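ABC transporter substrate-binding protein (Vibrio cholerae, PDB 3LKV) probably serves as the substrate-binding component of an ABC transporter, with a phenylalanine molecule held in its ligand pocket. Local coordinates at residues V13-I16 with V17-P20; Q27-L30 with D31-A35; L239-Y243 with Y244-V248; E259-P263 with G264-V268. One frame throughout, in Å; residues are numbered along the deposited sequence.

Interaction 1 (V13-I16 with V17-P20). With PHE (phenylalanine), chain B.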
loop_
_atom_site.group_PDB
_atom_site.type_symbol
_atom_site.label_atom_id
_atom_site.label_comp_id
_atom_site.label_asym_id
_atom_site.label_seq_id
_atom_site.Cartn_x
_atom_site.Cartn_y
_atom_site.Cartn_z
ATOM N N VAL A 13 7.281 1.321 -11.491
ATOM C CA VAL A 13 8.043 0.192 -11.067
ATOM C C VAL A 13 7.525 -1.067 -11.720
ATOM O O VAL A 13 6.348 -1.405 -11.572
ATOM C CB VAL A 13 7.963 -0.017 -9.551
ATOM C CG1 VAL A 13 8.847 -1.201 -9.159
ATOM C CG2 VAL A 13 8.364 1.261 -8.780
ATOM N N SER A 14 8.386 -1.739 -12.467
ATOM C CA SER A 14 8.066 -2.984 -13.091
ATOM C C SER A 14 8.900 -4.120 -12.504
ATOM O O SER A 14 10.123 -4.029 -12.427
ATOM C CB SER A 14 8.408 -2.853 -14.551
ATOM O OG SER A 14 8.093 -4.040 -15.279
ATOM N N GLN A 15 8.240 -5.229 -12.184
ATOM C CA GLN A 15 8.836 -6.335 -11.425
ATOM C C GLN A 15 8.431 -7.603 -12.125
ATOM O O GLN A 15 7.241 -7.776 -12.445
ATOM C CB GLN A 15 8.240 -6.301 -10.018
ATOM C CG GLN A 15 8.873 -7.173 -9.080
ATOM C CD GLN A 15 8.290 -7.032 -7.671
ATOM O OE1 GLN A 15 8.196 -5.943 -7.156
ATOM N NE2 GLN A 15 7.948 -8.141 -7.056
ATOM N N ILE A 16 9.376 -8.512 -12.378
ATOM C CA ILE A 16 9.061 -9.681 -13.187
ATOM C C ILE A 16 7.973 -10.563 -12.550
ATOM O O ILE A 16 7.101 -11.125 -13.248
ATOM C CB ILE A 16 10.361 -10.459 -13.560
ATOM C CG1 ILE A 16 10.080 -11.625 -14.494
ATOM C CG2 ILE A 16 11.136 -10.905 -12.304
ATOM C CD1 ILE A 16 9.414 -11.285 -15.843
ATOM N N VAL A 17 8.044 -10.718 -11.230
ATOM C CA VAL A 17 7.122 -11.584 -10.510
ATOM C C VAL A 17 7.186 -11.185 -9.054
ATOM O O VAL A 17 8.178 -10.597 -8.593
ATOM C CB VAL A 17 7.446 -13.105 -10.727
ATOM C CG1 VAL A 17 8.669 -13.536 -9.922
ATOM C CG2 VAL A 17 6.224 -14.005 -10.333
ATOM N N GLU A 18 6.115 -11.462 -8.311
ATOM C CA GLU A 18 6.153 -11.317 -6.823
ATOM C C GLU A 18 6.779 -12.543 -6.180
ATOM O O GLU A 18 6.198 -13.591 -6.174
ATOM C CB GLU A 18 4.739 -11.068 -6.285
ATOM C CG GLU A 18 4.270 -9.721 -6.854
ATOM C CD GLU A 18 2.858 -9.286 -6.491
ATOM O OE1 GLU A 18 2.093 -10.064 -5.912
ATOM O OE2 GLU A 18 2.516 -8.111 -6.807
ATOM N N HIS A 19 8.034 -12.420 -5.751
ATOM C CA HIS A 19 8.617 -13.343 -4.787
ATOM C C HIS A 19 9.287 -12.521 -3.696
ATOM O O HIS A 19 9.560 -11.346 -3.900
ATOM C CB HIS A 19 9.544 -14.401 -5.447
ATOM C CG HIS A 19 10.765 -13.874 -6.149
ATOM N ND1 HIS A 19 11.921 -13.542 -5.484
ATOM C CD2 HIS A 19 11.051 -13.748 -7.467
ATOM C CE1 HIS A 19 12.849 -13.180 -6.357
ATOM N NE2 HIS A 19 12.349 -13.300 -7.569
ATOM N N PRO A 20 9.486 -13.114 -2.506
ATOM C CA PRO A 20 9.819 -12.254 -1.368
ATOM C C PRO A 20 11.014 -11.324 -1.543
ATOM O O PRO A 20 10.926 -10.170 -1.124
ATOM C CB PRO A 20 10.071 -13.267 -0.232
ATOM C CG PRO A 20 9.104 -14.427 -0.521
ATOM C CD PRO A 20 9.011 -14.460 -2.076
HETATM N N PHE B . 19.042 -10.919 -9.361
HETATM C CA PHE B . 17.795 -11.501 -9.999
HETATM C C PHE B . 17.672 -10.944 -11.444
HETATM O O PHE B . 18.718 -10.463 -11.969
HETATM C CB PHE B . 16.540 -11.248 -9.151
HETATM C CG PHE B . 16.437 -12.169 -7.937
HETATM C CD1 PHE B . 16.114 -13.528 -8.100
HETATM C CD2 PHE B . 16.680 -11.702 -6.664
HETATM C CE1 PHE B . 16.051 -14.367 -7.034
HETATM C CE2 PHE B . 16.608 -12.533 -5.588
HETATM C CZ PHE B . 16.305 -13.869 -5.742
HETATM O OXT PHE B . 16.617 -10.980 -12.116
#
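The carboxamide of Gln15 has the carbonyl oxygen of Val17 almost in its plane. The second flat group, the imidazole of His19, meets the bound phenylalanine: ligand atom CE2 lies at the ring edge, in its plane, while His19 CE1 and ligand CE1 approach obliquely to 3.5 Å. Gln15 NE2 donates to Val17 O over 2.9 Å in an almost straight bond (173° at the hydrogen), yet it reaches that oxygen from above the carbonyl plane, 41° out of it. With CG opposite the backbone N (chi1 -170°) and the next bond extended, the glutamine chain spans the turn that follows strand 9-15. Glutamine suits the place because its end both gives and accepts: NE2 also donates to Asp23 OD1, and OE1 accepts from Arg26, so bonds at both its nitrogen and its oxygen fix the amide's rotation. Ile16 and Val17 supply apolar bulk at the bend, Ile16 CG2 lying 4.3 Å from Val17 CG1, and Ile16 packs further on Leu22 and Pro79. Glu18 turns its carboxylate to Tyr48. His19 is the N-cap residue of helix 20-35, and NE2 of its ring is hydrogen-bonded to Asn203, which also binds the ligand. This is the first beta-to-alpha loop of the parallel sheet, a common place for ligand contacts in periplasmic binding-protein folds. The chemistry divides accordingly: a buried amide bonded through both nitrogen and oxygen holds the loop, whereas the CE1-NE2 side of the imidazole makes van der Waals contact with the ligand ring.

Interaction 2 (Q27-L30 with D31-A35)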
loop_
_atom_site.group_PDB
_atom_site.type_symbol
_atom_site.label_atom_id
_atom_site.label_comp_id
_atom_site.label_asym_id
_atom_site.label_seq_id
_atom_site.Cartn_x
_atom_site.Cartn_y
_atom_site.Cartn_z
ATOM N N GLN A 27 9.644 -2.674 -1.340
ATOM C CA GLN A 27 9.279 -1.981 -0.106
ATOM C C GLN A 27 10.400 -1.038 0.327
ATOM O O GLN A 27 10.181 0.097 0.809
ATOM C CB GLN A 27 9.030 -2.993 1.009
ATOM C CG GLN A 27 8.464 -2.353 2.302
ATOM C CD GLN A 27 7.135 -1.641 2.086
ATOM O OE1 GLN A 27 6.163 -2.275 1.708
ATOM N NE2 GLN A 27 7.079 -0.316 2.349
ATOM N N GLY A 28 11.610 -1.535 0.185
ATOM C CA GLY A 28 12.790 -0.732 0.480
ATOM C C GLY A 28 12.885 0.542 -0.347
ATOM O O GLY A 28 13.243 1.614 0.163
ATOM N N LEU A 29 12.537 0.425 -1.616
ATOM C CA LEU A 29 12.529 1.564 -2.482
ATOM C C LEU A 29 11.513 2.628 -2.016
ATOM O O LEU A 29 11.814 3.828 -1.973
ATOM C CB LEU A 29 12.217 1.112 -3.897
ATOM C CG LEU A 29 11.926 2.256 -4.877
ATOM C CD1 LEU A 29 13.105 3.218 -4.973
ATOM C CD2 LEU A 29 11.593 1.651 -6.260
ATOM N N LEU A 30 10.296 2.154 -1.741
ATOM C CA LEU A 30 9.247 2.978 -1.255
ATOM C C LEU A 30 9.637 3.713 0.056
ATOM O O LEU A 30 9.436 4.914 0.161
ATOM C CB LEU A 30 7.983 2.135 -1.054
ATOM C CG LEU A 30 6.692 2.885 -0.667
ATOM C CD1 LEU A 30 6.280 3.832 -1.868
ATOM C CD2 LEU A 30 5.536 1.899 -0.261
ATOM N N ASP A 31 10.193 2.993 1.029
ATOM C CA ASP A 31 10.585 3.592 2.322
ATOM C C ASP A 31 11.770 4.533 2.143
ATOM O O ASP A 31 11.825 5.597 2.746
ATOM C CB ASP A 31 10.938 2.516 3.351
ATOM C CG ASP A 31 9.751 1.565 3.674
ATOM O OD1 ASP A 31 8.601 1.871 3.285
ATOM O OD2 ASP A 31 9.994 0.513 4.324
ATOM N N GLY A 32 12.701 4.170 1.270
ATOM C CA GLY A 32 13.838 5.041 1.016
ATOM C C GLY A 32 13.401 6.337 0.341
ATOM O O GLY A 32 13.930 7.412 0.650
ATOM N N LEU A 33 12.430 6.249 -0.566
ATOM C CA LEU A 33 11.901 7.481 -1.213
ATOM C C LEU A 33 11.220 8.375 -0.164
ATOM O O LEU A 33 11.459 9.569 -0.114
ATOM C CB LEU A 33 10.933 7.143 -2.330
ATOM C CG LEU A 33 11.617 6.677 -3.616
ATOM C CD1 LEU A 33 10.597 6.190 -4.581
ATOM C CD2 LEU A 33 12.444 7.854 -4.193
ATOM N N LYS A 34 10.467 7.770 0.736
ATOM C CA LYS A 34 9.879 8.527 1.837
ATOM C C LYS A 34 10.944 9.267 2.648
ATOM O O LYS A 34 10.804 10.447 2.875
ATOM C CB LYS A 34 9.120 7.587 2.777
ATOM C CG LYS A 34 8.278 8.317 3.859
ATOM C CD LYS A 34 7.175 7.333 4.363
ATOM C CE LYS A 34 6.031 8.019 5.110
ATOM N NZ LYS A 34 6.552 8.785 6.273
ATOM N N ALA A 35 11.996 8.574 3.064
ATOM C CA ALA A 35 13.071 9.226 3.812
ATOM C C ALA A 35 13.726 10.350 2.987
ATOM O O ALA A 35 14.216 11.301 3.542
ATOM C CB ALA A 35 14.126 8.173 4.329
#
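Gln27 and Asp31, one helical turn apart, are joined twice. Gln27 NE2 donates to Asp31 OD1 at 2.8 Å; the bond is somewhat bent, 145° at the hydrogen, and meets the oxygen from above the carboxylate plane although it runs within the amide's own plane. Asp31 N in turn donates to Gln27 O. A bend in the glutamine chain (chi2 60°) folds the amide back alongside the helix, and the amide and carboxylate planes are turned 41° from each other. On another side of the same turn, Leu29 and Leu33 extend alongside each other from successive turns, their CD1 atoms 3.9 Å apart. All of this belongs to helix 20-35, the crossover helix of the beta-alpha-beta unit between strands 9-15 and 44-50, and the i to i+4 backbone bonds, such as Gly32 N to Gly28 O at 2.8 Å, set the spacing of the side chains. Further out, leucine suits the buried flank: Leu29 rests on Phe46 and Ala251, and Leu33 on Ala251 and Val254 of helix 243-258. Gly28, lacking a side chain, lets Tyr244 of that helix come against its CA. The second oxygen of Asp31, OD2, is probably hydrogen-bonded to Tyr244 OH.

Interaction 3 (L239-Y243 with Y244-V248). With PHE (phenylalanine), chain B.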
loop_
_atom_site.group_PDB
_atom_site.type_symbol
_atom_site.label_atom_id
_atom_site.label_comp_id
_atom_site.label_asym_id
_atom_site.label_seq_id
_atom_site.Cartn_x
_atom_site.Cartn_y
_atom_site.Cartn_z
ATOM N N LEU A 239 23.486 -17.673 1.921
ATOM C CA LEU A 239 24.367 -16.518 2.081
ATOM C C LEU A 239 23.939 -15.405 1.125
ATOM O O LEU A 239 24.568 -15.166 0.093
ATOM C CB LEU A 239 25.834 -16.924 1.878
ATOM C CG LEU A 239 26.882 -15.854 2.137
ATOM C CD1 LEU A 239 26.871 -15.508 3.630
ATOM C CD2 LEU A 239 28.276 -16.305 1.669
ATOM N N GLY A 240 22.857 -14.735 1.470
ATOM C CA GLY A 240 22.233 -13.793 0.540
ATOM C C GLY A 240 22.358 -12.346 0.966
ATOM O O GLY A 240 22.739 -12.042 2.100
ATOM N N PHE A 241 22.004 -11.451 0.060
ATOM C CA PHE A 241 21.974 -10.014 0.376
ATOM C C PHE A 241 20.698 -9.673 1.104
ATOM O O PHE A 241 19.759 -10.485 1.203
ATOM C CB PHE A 241 22.042 -9.176 -0.907
ATOM C CG PHE A 241 23.291 -9.392 -1.687
ATOM C CD1 PHE A 241 24.496 -8.990 -1.174
ATOM C CD2 PHE A 241 23.267 -10.035 -2.916
ATOM C CE1 PHE A 241 25.694 -9.235 -1.891
ATOM C CE2 PHE A 241 24.428 -10.240 -3.614
ATOM C CZ PHE A 241 25.656 -9.853 -3.095
ATOM N N ASP A 242 20.683 -8.451 1.611
ATOM C CA ASP A 242 19.524 -7.886 2.273
ATOM C C ASP A 242 18.790 -7.061 1.203
ATOM O O ASP A 242 19.199 -5.958 0.884
ATOM C CB ASP A 242 19.969 -7.011 3.464
ATOM C CG ASP A 242 18.796 -6.352 4.174
ATOM O OD1 ASP A 242 17.658 -6.324 3.626
ATOM O OD2 ASP A 242 19.016 -5.859 5.288
ATOM N N TYR A 243 17.741 -7.623 0.624
ATOM C CA TYR A 243 17.109 -6.973 -0.526
ATOM C C TYR A 243 16.346 -5.702 -0.096
ATOM O O TYR A 243 16.168 -4.790 -0.898
ATOM C CB TYR A 243 16.251 -7.967 -1.329
ATOM C CG TYR A 243 17.108 -8.862 -2.166
ATOM C CD1 TYR A 243 17.579 -10.083 -1.680
ATOM C CD2 TYR A 243 17.502 -8.468 -3.423
ATOM C CE1 TYR A 243 18.421 -10.884 -2.474
ATOM C CE2 TYR A 243 18.330 -9.232 -4.201
ATOM C CZ TYR A 243 18.813 -10.434 -3.736
ATOM O OH TYR A 243 19.629 -11.203 -4.539
ATOM N N TYR A 244 15.904 -5.634 1.170
ATOM C CA TYR A 244 15.233 -4.408 1.635
ATOM C C TYR A 244 16.244 -3.257 1.545
ATOM O O TYR A 244 15.927 -2.226 1.021
ATOM C CB TYR A 244 14.638 -4.576 3.038
ATOM C CG TYR A 244 14.047 -3.319 3.588
ATOM C CD1 TYR A 244 12.741 -2.968 3.316
ATOM C CD2 TYR A 244 14.787 -2.472 4.385
ATOM C CE1 TYR A 244 12.182 -1.790 3.814
ATOM C CE2 TYR A 244 14.226 -1.300 4.918
ATOM C CZ TYR A 244 12.931 -0.958 4.611
ATOM O OH TYR A 244 12.371 0.212 5.115
ATOM N N GLN A 245 17.482 -3.468 1.983
ATOM C CA GLN A 245 18.474 -2.395 1.948
ATOM C C GLN A 245 18.890 -2.021 0.559
ATOM O O GLN A 245 19.240 -0.866 0.291
ATOM C CB GLN A 245 19.728 -2.738 2.778
ATOM C CG GLN A 245 19.498 -2.748 4.311
ATOM C CD GLN A 245 18.818 -1.469 4.842
ATOM O OE1 GLN A 245 19.055 -0.364 4.345
ATOM N NE2 GLN A 245 17.961 -1.641 5.828
ATOM N N ILE A 246 18.928 -3.001 -0.317
ATOM C CA ILE A 246 19.172 -2.710 -1.742
ATOM C C ILE A 246 18.061 -1.807 -2.282
ATOM O O ILE A 246 18.300 -0.885 -3.027
ATOM C CB ILE A 246 19.187 -4.021 -2.576
ATOM C CG1 ILE A 246 20.434 -4.845 -2.255
ATOM C CG2 ILE A 246 19.062 -3.712 -4.123
ATOM C CD1 ILE A 246 20.380 -6.307 -2.878
ATOM N N GLY A 247 16.823 -2.075 -1.908
ATOM C CA GLY A 247 15.738 -1.180 -2.289
ATOM C C GLY A 247 15.958 0.221 -1.720
ATOM O O GLY A 247 15.822 1.200 -2.439
ATOM N N VAL A 248 16.324 0.314 -0.441
ATOM C CA VAL A 248 16.627 1.610 0.153
ATOM C C VAL A 248 17.719 2.342 -0.608
ATOM O O VAL A 248 17.588 3.531 -0.922
ATOM C CB VAL A 248 16.967 1.496 1.669
ATOM C CG1 VAL A 248 17.436 2.883 2.264
ATOM C CG2 VAL A 248 15.748 0.934 2.437
HETATM N N PHE B . 19.042 -10.919 -9.361
HETATM C CA PHE B . 17.795 -11.501 -9.999
HETATM C C PHE B . 17.672 -10.944 -11.444
HETATM O O PHE B . 18.718 -10.463 -11.969
HETATM C CB PHE B . 16.540 -11.248 -9.151
HETATM C CG PHE B . 16.437 -12.169 -7.937
HETATM C CD1 PHE B . 16.114 -13.528 -8.100
HETATM C CD2 PHE B . 16.680 -11.702 -6.664
HETATM C CE1 PHE B . 16.051 -14.367 -7.034
HETATM C CE2 PHE B . 16.608 -12.533 -5.588
HETATM C CZ PHE B . 16.305 -13.869 -5.742
HETATM O OXT PHE B . 16.617 -10.980 -12.116
HETATM O O HOH W 1 17.330 -4.241 6.558
#
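A chi1 of 178° at Asp242 swings its carboxylate forward over the first turn of helix 243-258, where OD1 faces the amides of Tyr244 and Gln245. Asp242 is thus the N-cap of this helix, its OD1 accepting from the amides of the first turn. The bond from Gln245 N to Asp242 OD1 is long, 3.3 Å, but fairly straight, and it reaches the oxygen from far above the carboxylate plane, 73° out of it; that from Tyr244 N to the same OD1, 3.1 Å, is weak because its angle is poor. Aspartate suits the post: a short acidic side chain can accept from amides that have no earlier carbonyl to bind, and its negative charge probably interacts well with the positive end of the helix dipole. The regular pattern takes over with Ile246 N to Asp242 O and Gly247 N to Tyr243 O. Away from the cap Ile246 flanks Tyr243, its CD1 touching Tyr243 CD2 at 3.6 Å and Phe241 CB at 3.9 Å; the latter carbon also lies over one face of the tyrosine ring, toward its rim. The hydroxyl end of the Tyr243 ring, OH with CZ and its neighbours, meets the ligand ring, OH 3.5 Å from ligand CE2. The hydroxyl is hydrogen-bonded to Asp122, which also binds the ligand, so the ring position is fixed at its tip. Gln245 folds back at chi2 toward the cap, its amide plane perpendicular to the carboxylate, and one water closes the gap, donating to Asp242 OD2 at 2.7 Å and accepting from Gln245 NE2 at 2.8 Å.

Interaction 4 (E259-P263 with G264-V268). With ZN (zinc ion), chain D.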
loop_
_atom_site.group_PDB
_atom_site.type_symbol
_atom_site.label_atom_id
_atom_site.label_comp_id
_atom_site.label_asym_id
_atom_site.label_seq_id
_atom_site.Cartn_x
_atom_site.Cartn_y
_atom_site.Cartn_z
ATOM N N GLU A 259 16.216 14.974 -9.190
ATOM C CA GLU A 259 16.818 16.247 -8.943
ATOM C C GLU A 259 17.718 16.724 -10.069
ATOM O O GLU A 259 18.445 17.678 -9.914
ATOM C CB GLU A 259 17.602 16.179 -7.605
ATOM C CG GLU A 259 16.613 16.222 -6.441
ATOM C CD GLU A 259 17.081 15.525 -5.163
ATOM O OE1 GLU A 259 18.338 15.425 -4.942
ATOM O OE2 GLU A 259 16.142 15.100 -4.397
ATOM N N GLY A 260 17.642 16.079 -11.214
ATOM C CA GLY A 260 18.325 16.547 -12.371
ATOM C C GLY A 260 19.640 15.867 -12.709
ATOM O O GLY A 260 20.326 16.354 -13.581
ATOM N N LYS A 261 20.008 14.762 -12.051
ATOM C CA LYS A 261 21.175 14.027 -12.497
ATOM C C LYS A 261 20.849 13.219 -13.723
ATOM O O LYS A 261 19.736 12.700 -13.815
ATOM C CB LYS A 261 21.719 13.101 -11.415
ATOM C CG LYS A 261 22.542 13.847 -10.341
ATOM C CD LYS A 261 23.896 14.335 -10.850
ATOM C CE LYS A 261 24.940 13.140 -11.012
ATOM N NZ LYS A 261 26.224 13.496 -11.738
ATOM N N GLU A 262 21.812 13.102 -14.641
ATOM C CA GLU A 262 21.719 12.149 -15.754
ATOM C C GLU A 262 21.996 10.735 -15.202
ATOM O O GLU A 262 23.019 10.505 -14.513
ATOM C CB GLU A 262 22.785 12.450 -16.803
ATOM C CG GLU A 262 22.597 13.753 -17.576
ATOM C CD GLU A 262 21.562 13.601 -18.641
ATOM O OE1 GLU A 262 20.976 12.473 -18.761
ATOM O OE2 GLU A 262 21.361 14.588 -19.379
ATOM N N PRO A 263 21.121 9.788 -15.495
ATOM C CA PRO A 263 21.351 8.395 -15.035
ATOM C C PRO A 263 22.672 7.838 -15.560
ATOM O O PRO A 263 23.380 7.143 -14.840
ATOM C CB PRO A 263 20.189 7.626 -15.613
ATOM C CG PRO A 263 19.640 8.514 -16.743
ATOM C CD PRO A 263 19.899 9.920 -16.307
ATOM N N GLY A 264 23.058 8.196 -16.773
ATOM C CA GLY A 264 24.309 7.657 -17.313
ATOM C C GLY A 264 25.580 8.127 -16.582
ATOM O O GLY A 264 26.655 7.586 -16.816
ATOM N N SER A 265 25.451 9.143 -15.719
ATOM C CA SER A 265 26.583 9.711 -15.022
ATOM C C SER A 265 26.642 9.075 -13.659
ATOM O O SER A 265 27.493 9.416 -12.894
ATOM C CB SER A 265 26.449 11.240 -14.846
ATOM O OG SER A 265 25.516 11.546 -13.755
ATOM N N LEU A 266 25.721 8.158 -13.349
ATOM C CA LEU A 266 25.764 7.500 -12.054
ATOM C C LEU A 266 26.317 6.086 -12.218
ATOM O O LEU A 266 25.756 5.274 -12.970
ATOM C CB LEU A 266 24.396 7.458 -11.425
ATOM C CG LEU A 266 23.695 8.788 -11.178
ATOM C CD1 LEU A 266 22.284 8.582 -10.698
ATOM C CD2 LEU A 266 24.442 9.684 -10.154
ATOM N N ASP A 267 27.418 5.800 -11.532
ATOM C CA ASP A 267 27.997 4.465 -11.563
ATOM C C ASP A 267 27.035 3.399 -11.022
ATOM O O ASP A 267 26.314 3.626 -10.060
ATOM C CB ASP A 267 29.311 4.359 -10.764
ATOM C CG ASP A 267 30.375 5.300 -11.225
ATOM O OD1 ASP A 267 30.376 5.718 -12.444
ATOM O OD2 ASP A 267 31.242 5.646 -10.331
ATOM N N VAL A 268 27.074 2.224 -11.618
ATOM C CA VAL A 268 26.296 1.102 -11.147
ATOM C C VAL A 268 26.926 0.561 -9.849
ATOM O O VAL A 268 28.098 0.302 -9.778
ATOM C CB VAL A 268 26.224 0.002 -12.216
ATOM C CG1 VAL A 268 25.657 -1.347 -11.620
ATOM C CG2 VAL A 268 25.412 0.463 -13.358
HETATM ZN ZN ZN D . 32.742 6.601 -11.211
HETATM O O HOH W 2 22.087 9.980 -18.773
HETATM O O HOH W 3 24.261 14.708 -14.423
#
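Lys261 curls over the turn to reach Ser265. From CB, which leaves the backbone toward 264-268, the chain bends at chi2 (-71°) and again at chi3 (-74°). CE then rests 3.6 Å from Leu266 CD2 and 3.2 Å from Ser265 OG, and NZ donates to that hydroxyl at 2.9 Å. A lysine fits here because its last methylene, CE, can rest on leucine while its ammonium finds an oxygen. Ser265 OG accepts from the lysine and in turn donates to Glu262 O over 2.8 Å in the carbonyl plane, on a lone pair. Glu262 O also accepts from Ser265 N, but from above that plane, so two donors of one residue grip it in different directions. Leu266 N similarly reaches Pro263 O at 3.0 Å. A water bridges Glu262 OE1 and Gly264 N. Pro263, whose ring restricts phi, suits the start of this tight turn, and its side chain packs on Ile257. Past the turn, Asp267 OD2 binds zinc at 2.0 Å, with Glu111 as the second protein ligand. Gly260, at a positive phi where a side chain would press against the preceding carbonyl oxygen, is the C-prime residue of the Schellman motif that ends helix 243-258, and the i to i+3 bonds after it are those of a 3-10 turn.

All four contacts are local, and along the chain they follow in series, with none nested or crossing. Interaction 1 spans the loop from strand 9-15 of the parallel sheet to helix 20-35; interaction 2 stays within that helix and closes no loop, and the two meet through Val13 and Leu29. Much later, interaction 3 leads from strand 237-240 of the mixed sheet and caps the start of helix 243-258, which packs against helix 20-35, so interactions 2 and 3 touch although distant in sequence. Interactions 1 and 3 do not touch but share the phenylalanine ligand. Interaction 4, beyond the far end of helix 243-258, closes a 3-10 turn on the way to strand 269-270 at the edge of the parallel sheet.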